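Local coordinates for dihydrodipicolinate synthase (Bacillus clausii KSM-K16, PDB 3E96), which probably acts as a 4-hydroxy-tetrahydrodipicolinate synthase, a lyase of the DapA family, at residues 193-205 against 238-250. Numbering follows the deposited sequence.
Sequences CGTAEKWAPFFWH and VWRIWEDIVPFED
A chi1 of 178° places CG of Trp-242 opposite the backbone N and swings the indole off helix 235-252 toward the chain leading into helix 200-206, while Lys-198, whose CG is likewise anti to N and whose chain is extended to its end, reaches across to Asp-250 on helix 235-252. The indole NE1 of Trp-242 donates to Lys-198 O at 2.8 Å; the carbonyl oxygen lies near the ring plane, and the N-H points at it with an angle of 153°. Phe-202 turns its edge to one face of this indole in an offset edge-to-face pair, and its CE1 packs 3.7 Å from CH2 of Trp-239, completing an aromatic cluster. Pro-201 sets CG 3.7 Å from Trp-242 CD1 and CB against Val-238 CG1. With an alanine in place of Trp-242, Lys-198 O would probably lose its side-chain donor and the edge of Phe-202 the indole face it packs on. Farther along, Lys-198 NZ forms a salt bridge with Asp-250 OD1 (2.8 Å), approaching its syn lone pair. One water donates hydrogen bonds to Thr-195 O and Glu-249 OE1 and accepts one from Lys-198 N; a second donates to Glu-197 OE1 and Glu-249 OE2. The second bridges two carboxylates whose like charges are probably eased by it and by Arg-252, which pairs with Glu-249; Ser-213 holds the other oxygen of Glu-197. The contact thus packs an additional helix, 235-252, against the loop after the seventh strand and the first turn of the helix that follows, in a TIM barrel, with the side chain of Ala-196 about 8 Å from that of Tyr-143, the predicted proton donor/acceptor.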
loop_
_atom_site.group_PDB
_atom_site.type_symbol
_atom_site.label_atom_id
_atom_site.label_comp_id
_atom_site.label_asym_id
_atom_site.label_seq_id
_atom_site.Cartn_x
_atom_site.Cartn_y
_atom_site.Cartn_z
ATOM N N CYS B 193 3.190 -14.800 15.325
ATOM C CA CYS B 193 3.162 -13.392 15.708
ATOM C C CYS B 193 3.889 -12.645 14.594
ATOM O O CYS B 193 5.099 -12.803 14.424
ATOM C CB CYS B 193 3.893 -13.171 17.028
ATOM S SG CYS B 193 4.137 -11.421 17.414
ATOM N N GLY B 194 3.156 -11.840 13.834
ATOM C CA GLY B 194 3.765 -11.114 12.729
ATOM C C GLY B 194 4.412 -9.793 13.094
ATOM O O GLY B 194 4.863 -9.067 12.205
ATOM N N THR B 195 4.479 -9.481 14.388
ATOM C CA THR B 195 5.064 -8.218 14.824
ATOM C C THR B 195 6.398 -8.326 15.567
ATOM O O THR B 195 6.815 -7.401 16.264
ATOM C CB THR B 195 4.044 -7.417 15.656
ATOM O OG1 THR B 195 3.454 -8.265 16.647
ATOM C CG2 THR B 195 2.933 -6.878 14.741
ATOM N N ALA B 196 7.046 -9.477 15.402
ATOM C CA ALA B 196 8.367 -9.771 15.951
ATOM C C ALA B 196 8.582 -9.858 17.457
ATOM O O ALA B 196 7.640 -9.897 18.244
ATOM C CB ALA B 196 9.397 -8.819 15.333
ATOM N N GLU B 197 9.856 -9.895 17.835
ATOM C CA GLU B 197 10.273 -10.057 19.223
ATOM C C GLU B 197 9.656 -9.188 20.312
ATOM O O GLU B 197 9.462 -9.666 21.428
ATOM C CB GLU B 197 11.804 -9.990 19.307
ATOM C CG GLU B 197 12.491 -11.196 18.653
ATOM C CD GLU B 197 12.862 -10.971 17.194
ATOM O OE1 GLU B 197 12.243 -10.111 16.533
ATOM O OE2 GLU B 197 13.777 -11.671 16.704
ATOM N N LYS B 198 9.351 -7.927 20.022
ATOM C CA LYS B 198 8.756 -7.077 21.052
ATOM C C LYS B 198 7.408 -7.648 21.490
ATOM O O LYS B 198 7.042 -7.587 22.662
ATOM C CB LYS B 198 8.554 -5.647 20.536
ATOM C CG LYS B 198 7.819 -4.735 21.527
ATOM C CD LYS B 198 7.734 -3.297 21.031
ATOM C CE LYS B 198 6.940 -2.431 22.004
ATOM N NZ LYS B 198 6.767 -1.035 21.511
ATOM N N TRP B 199 6.678 -8.223 20.543
ATOM C CA TRP B 199 5.357 -8.760 20.838
ATOM C C TRP B 199 5.254 -10.271 21.016
ATOM O O TRP B 199 4.263 -10.769 21.554
ATOM C CB TRP B 199 4.374 -8.307 19.747
ATOM C CG TRP B 199 4.164 -6.826 19.756
ATOM C CD1 TRP B 199 4.883 -5.884 19.077
ATOM C CD2 TRP B 199 3.208 -6.112 20.545
ATOM N NE1 TRP B 199 4.432 -4.622 19.400
ATOM C CE2 TRP B 199 3.405 -4.735 20.299
ATOM C CE3 TRP B 199 2.203 -6.502 21.440
ATOM C CZ2 TRP B 199 2.633 -3.745 20.917
ATOM C CZ3 TRP B 199 1.435 -5.517 22.055
ATOM C CH2 TRP B 199 1.656 -4.155 21.789
ATOM N N ALA B 200 6.279 -10.996 20.582
ATOM C CA ALA B 200 6.283 -12.454 20.664
ATOM C C ALA B 200 5.931 -13.068 22.023
ATOM O O ALA B 200 5.156 -14.020 22.084
ATOM C CB ALA B 200 7.640 -12.996 20.184
ATOM N N PRO B 201 6.497 -12.551 23.128
ATOM C CA PRO B 201 6.158 -13.147 24.428
ATOM C C PRO B 201 4.666 -13.081 24.757
ATOM O O PRO B 201 4.088 -14.034 25.281
ATOM C CB PRO B 201 7.005 -12.342 25.416
ATOM C CG PRO B 201 8.196 -11.930 24.584
ATOM C CD PRO B 201 7.553 -11.533 23.274
ATOM N N PHE B 202 4.052 -11.948 24.445
ATOM C CA PHE B 202 2.635 -11.740 24.709
ATOM C C PHE B 202 1.763 -12.610 23.802
ATOM O O PHE B 202 0.795 -13.221 24.258
ATOM C CB PHE B 202 2.316 -10.260 24.528
ATOM C CG PHE B 202 3.211 -9.357 25.340
ATOM C CD1 PHE B 202 2.986 -9.173 26.704
ATOM C CD2 PHE B 202 4.308 -8.732 24.749
ATOM C CE1 PHE B 202 3.841 -8.385 27.474
ATOM C CE2 PHE B 202 5.178 -7.937 25.510
ATOM C CZ PHE B 202 4.945 -7.763 26.875
ATOM N N PHE B 203 2.104 -12.663 22.520
ATOM C CA PHE B 203 1.356 -13.494 21.582
ATOM C C PHE B 203 1.520 -14.963 21.960
ATOM O O PHE B 203 0.571 -15.740 21.875
ATOM C CB PHE B 203 1.870 -13.305 20.148
ATOM C CG PHE B 203 1.259 -12.147 19.422
ATOM C CD1 PHE B 203 1.433 -10.846 19.882
ATOM C CD2 PHE B 203 0.522 -12.358 18.254
ATOM C CE1 PHE B 203 0.884 -9.764 19.190
ATOM C CE2 PHE B 203 -0.032 -11.287 17.552
ATOM C CZ PHE B 203 0.148 -9.985 18.022
ATOM N N TRP B 204 2.728 -15.344 22.376
ATOM C CA TRP B 204 2.995 -16.736 22.736
ATOM C C TRP B 204 2.072 -17.199 23.855
ATOM O O TRP B 204 1.474 -18.275 23.772
ATOM C CB TRP B 204 4.459 -16.911 23.154
ATOM C CG TRP B 204 4.908 -18.343 23.172
ATOM C CD1 TRP B 204 4.734 -19.251 24.179
ATOM C CD2 TRP B 204 5.576 -19.042 22.114
ATOM N NE1 TRP B 204 5.256 -20.472 23.812
ATOM C CE2 TRP B 204 5.777 -20.370 22.549
ATOM C CE3 TRP B 204 6.025 -18.671 20.839
ATOM C CZ2 TRP B 204 6.409 -21.334 21.750
ATOM C CZ3 TRP B 204 6.653 -19.629 20.045
ATOM C CH2 TRP B 204 6.838 -20.943 20.506
ATOM N N HIS B 205 1.957 -16.380 24.897
ATOM C CA HIS B 205 1.090 -16.690 26.030
ATOM C C HIS B 205 -0.360 -16.838 25.568
ATOM O O HIS B 205 -1.118 -17.644 26.114
ATOM C CB HIS B 205 1.182 -15.579 27.079
ATOM C CG HIS B 205 0.150 -15.678 28.159
ATOM N ND1 HIS B 205 0.160 -16.673 29.112
ATOM C CD2 HIS B 205 -0.939 -14.917 28.422
ATOM C CE1 HIS B 205 -0.878 -16.521 29.916
ATOM N NE2 HIS B 205 -1.560 -15.463 29.518
ATOM N N VAL B 238 12.776 -15.463 29.201
ATOM C CA VAL B 238 11.982 -14.765 28.195
ATOM C C VAL B 238 12.023 -13.259 28.417
ATOM O O VAL B 238 12.343 -12.496 27.506
ATOM C CB VAL B 238 10.504 -15.230 28.229
ATOM C CG1 VAL B 238 9.634 -14.298 27.383
ATOM C CG2 VAL B 238 10.403 -16.654 27.710
ATOM N N TRP B 239 11.707 -12.832 29.634
ATOM C CA TRP B 239 11.688 -11.410 29.949
ATOM C C TRP B 239 13.060 -10.762 29.869
ATOM O O TRP B 239 13.180 -9.595 29.496
ATOM C CB TRP B 239 11.065 -11.191 31.329
ATOM C CG TRP B 239 9.626 -11.604 31.363
ATOM C CD1 TRP B 239 9.064 -12.560 32.157
ATOM C CD2 TRP B 239 8.572 -11.102 30.529
ATOM N NE1 TRP B 239 7.726 -12.688 31.869
ATOM C CE2 TRP B 239 7.396 -11.805 30.874
ATOM C CE3 TRP B 239 8.506 -10.126 29.525
ATOM C CZ2 TRP B 239 6.167 -11.566 30.247
ATOM C CZ3 TRP B 239 7.283 -9.888 28.901
ATOM C CH2 TRP B 239 6.131 -10.605 29.266
ATOM N N ARG B 240 14.097 -11.516 30.211
ATOM C CA ARG B 240 15.451 -10.985 30.148
ATOM C C ARG B 240 15.817 -10.703 28.694
ATOM O O ARG B 240 16.314 -9.627 28.366
ATOM C CB ARG B 240 16.438 -11.988 30.746
ATOM C CG ARG B 240 17.890 -11.525 30.734
ATOM C CD ARG B 240 18.765 -12.547 30.033
ATOM N NE ARG B 240 18.584 -13.885 30.592
ATOM C CZ ARG B 240 18.839 -15.007 29.929
ATOM N NH1 ARG B 240 19.283 -14.952 28.681
ATOM N NH2 ARG B 240 18.645 -16.185 30.510
ATOM N N ILE B 241 15.570 -11.681 27.827
ATOM C CA ILE B 241 15.866 -11.543 26.404
ATOM C C ILE B 241 14.985 -10.445 25.808
ATOM O O ILE B 241 15.442 -9.632 25.002
ATOM C CB ILE B 241 15.603 -12.867 25.657
ATOM C CG1 ILE B 241 16.415 -13.994 26.300
ATOM C CG2 ILE B 241 15.978 -12.724 24.189
ATOM C CD1 ILE B 241 16.050 -15.384 25.797
ATOM N N TRP B 242 13.720 -10.430 26.210
ATOM C CA TRP B 242 12.775 -9.424 25.728
ATOM C C TRP B 242 13.266 -8.005 26.038
ATOM O O TRP B 242 13.356 -7.165 25.140
ATOM C CB TRP B 242 11.403 -9.651 26.366
ATOM C CG TRP B 242 10.372 -8.646 25.962
ATOM C CD1 TRP B 242 9.722 -8.569 24.761
ATOM C CD2 TRP B 242 9.868 -7.570 26.763
ATOM N NE1 TRP B 242 8.838 -7.509 24.768
ATOM C CE2 TRP B 242 8.911 -6.881 25.985
ATOM C CE3 TRP B 242 10.134 -7.122 28.063
ATOM C CZ2 TRP B 242 8.217 -5.765 26.467
ATOM C CZ3 TRP B 242 9.444 -6.013 28.542
ATOM C CH2 TRP B 242 8.496 -5.348 27.743
ATOM N N GLU B 243 13.583 -7.733 27.301
ATOM C CA GLU B 243 14.057 -6.402 27.686
ATOM C C GLU B 243 15.305 -6.021 26.901
ATOM O O GLU B 243 15.515 -4.854 26.574
ATOM C CB GLU B 243 14.383 -6.346 29.181
ATOM C CG GLU B 243 13.183 -6.445 30.097
ATOM C CD GLU B 243 13.524 -6.067 31.522
ATOM O OE1 GLU B 243 13.771 -4.871 31.776
ATOM O OE2 GLU B 243 13.553 -6.965 32.382
ATOM N N ASP B 244 16.125 -7.022 26.603
ATOM C CA ASP B 244 17.368 -6.831 25.861
ATOM C C ASP B 244 17.125 -6.408 24.410
ATOM O O ASP B 244 17.874 -5.604 23.859
ATOM C CB ASP B 244 18.172 -8.141 25.885
ATOM C CG ASP B 244 19.560 -7.997 25.290
ATOM O OD1 ASP B 244 20.354 -7.191 25.816
ATOM O OD2 ASP B 244 19.862 -8.698 24.299
ATOM N N ILE B 245 16.068 -6.941 23.802
ATOM C CA ILE B 245 15.758 -6.649 22.402
ATOM C C ILE B 245 14.796 -5.487 22.133
ATOM O O ILE B 245 14.871 -4.854 21.080
ATOM C CB ILE B 245 15.202 -7.918 21.707
ATOM C CG1 ILE B 245 16.238 -9.045 21.780
ATOM C CG2 ILE B 245 14.866 -7.627 20.252
ATOM C CD1 ILE B 245 15.708 -10.400 21.335
ATOM N N VAL B 246 13.904 -5.195 23.077
ATOM C CA VAL B 246 12.918 -4.130 22.881
ATOM C C VAL B 246 13.424 -2.779 22.361
ATOM O O VAL B 246 12.842 -2.213 21.433
ATOM C CB VAL B 246 12.096 -3.883 24.169
ATOM C CG1 VAL B 246 11.177 -2.677 23.978
ATOM C CG2 VAL B 246 11.262 -5.111 24.484
ATOM N N PRO B 247 14.502 -2.238 22.948
ATOM C CA PRO B 247 15.005 -0.944 22.472
ATOM C C PRO B 247 15.298 -0.924 20.970
ATOM O O PRO B 247 15.050 0.076 20.294
ATOM C CB PRO B 247 16.261 -0.733 23.318
ATOM C CG PRO B 247 15.906 -1.418 24.609
ATOM C CD PRO B 247 15.264 -2.700 24.123
ATOM N N PHE B 248 15.818 -2.031 20.454
ATOM C CA PHE B 248 16.133 -2.137 19.037
ATOM C C PHE B 248 14.846 -2.096 18.218
ATOM O O PHE B 248 14.765 -1.400 17.201
ATOM C CB PHE B 248 16.875 -3.446 18.755
ATOM C CG PHE B 248 17.329 -3.595 17.325
ATOM C CD1 PHE B 248 18.342 -2.788 16.816
ATOM C CD2 PHE B 248 16.746 -4.545 16.493
ATOM C CE1 PHE B 248 18.773 -2.926 15.492
ATOM C CE2 PHE B 248 17.167 -4.695 15.169
ATOM C CZ PHE B 248 18.182 -3.883 14.670
ATOM N N GLU B 249 13.842 -2.845 18.664
ATOM C CA GLU B 249 12.568 -2.878 17.959
ATOM C C GLU B 249 11.867 -1.523 18.015
ATOM O O GLU B 249 11.223 -1.114 17.045
ATOM C CB GLU B 249 11.673 -3.983 18.533
ATOM C CG GLU B 249 12.184 -5.387 18.208
ATOM C CD GLU B 249 12.208 -5.661 16.708
ATOM O OE1 GLU B 249 11.121 -5.731 16.099
ATOM O OE2 GLU B 249 13.310 -5.795 16.131
ATOM N N ASP B 250 11.997 -0.816 19.136
ATOM C CA ASP B 250 11.373 0.499 19.244
ATOM C C ASP B 250 12.056 1.499 18.319
ATOM O O ASP B 250 11.401 2.373 17.750
ATOM C CB ASP B 250 11.409 1.012 20.686
ATOM C CG ASP B 250 10.434 0.282 21.581
ATOM O OD1 ASP B 250 9.424 -0.242 21.062
ATOM O OD2 ASP B 250 10.665 0.243 22.808
HETATM O O HOH W 1 8.902 -6.280 17.488
HETATM O O HOH W 2 13.018 -8.490 14.645
HETATM O O HOH W 3 8.507 -0.497 24.180
#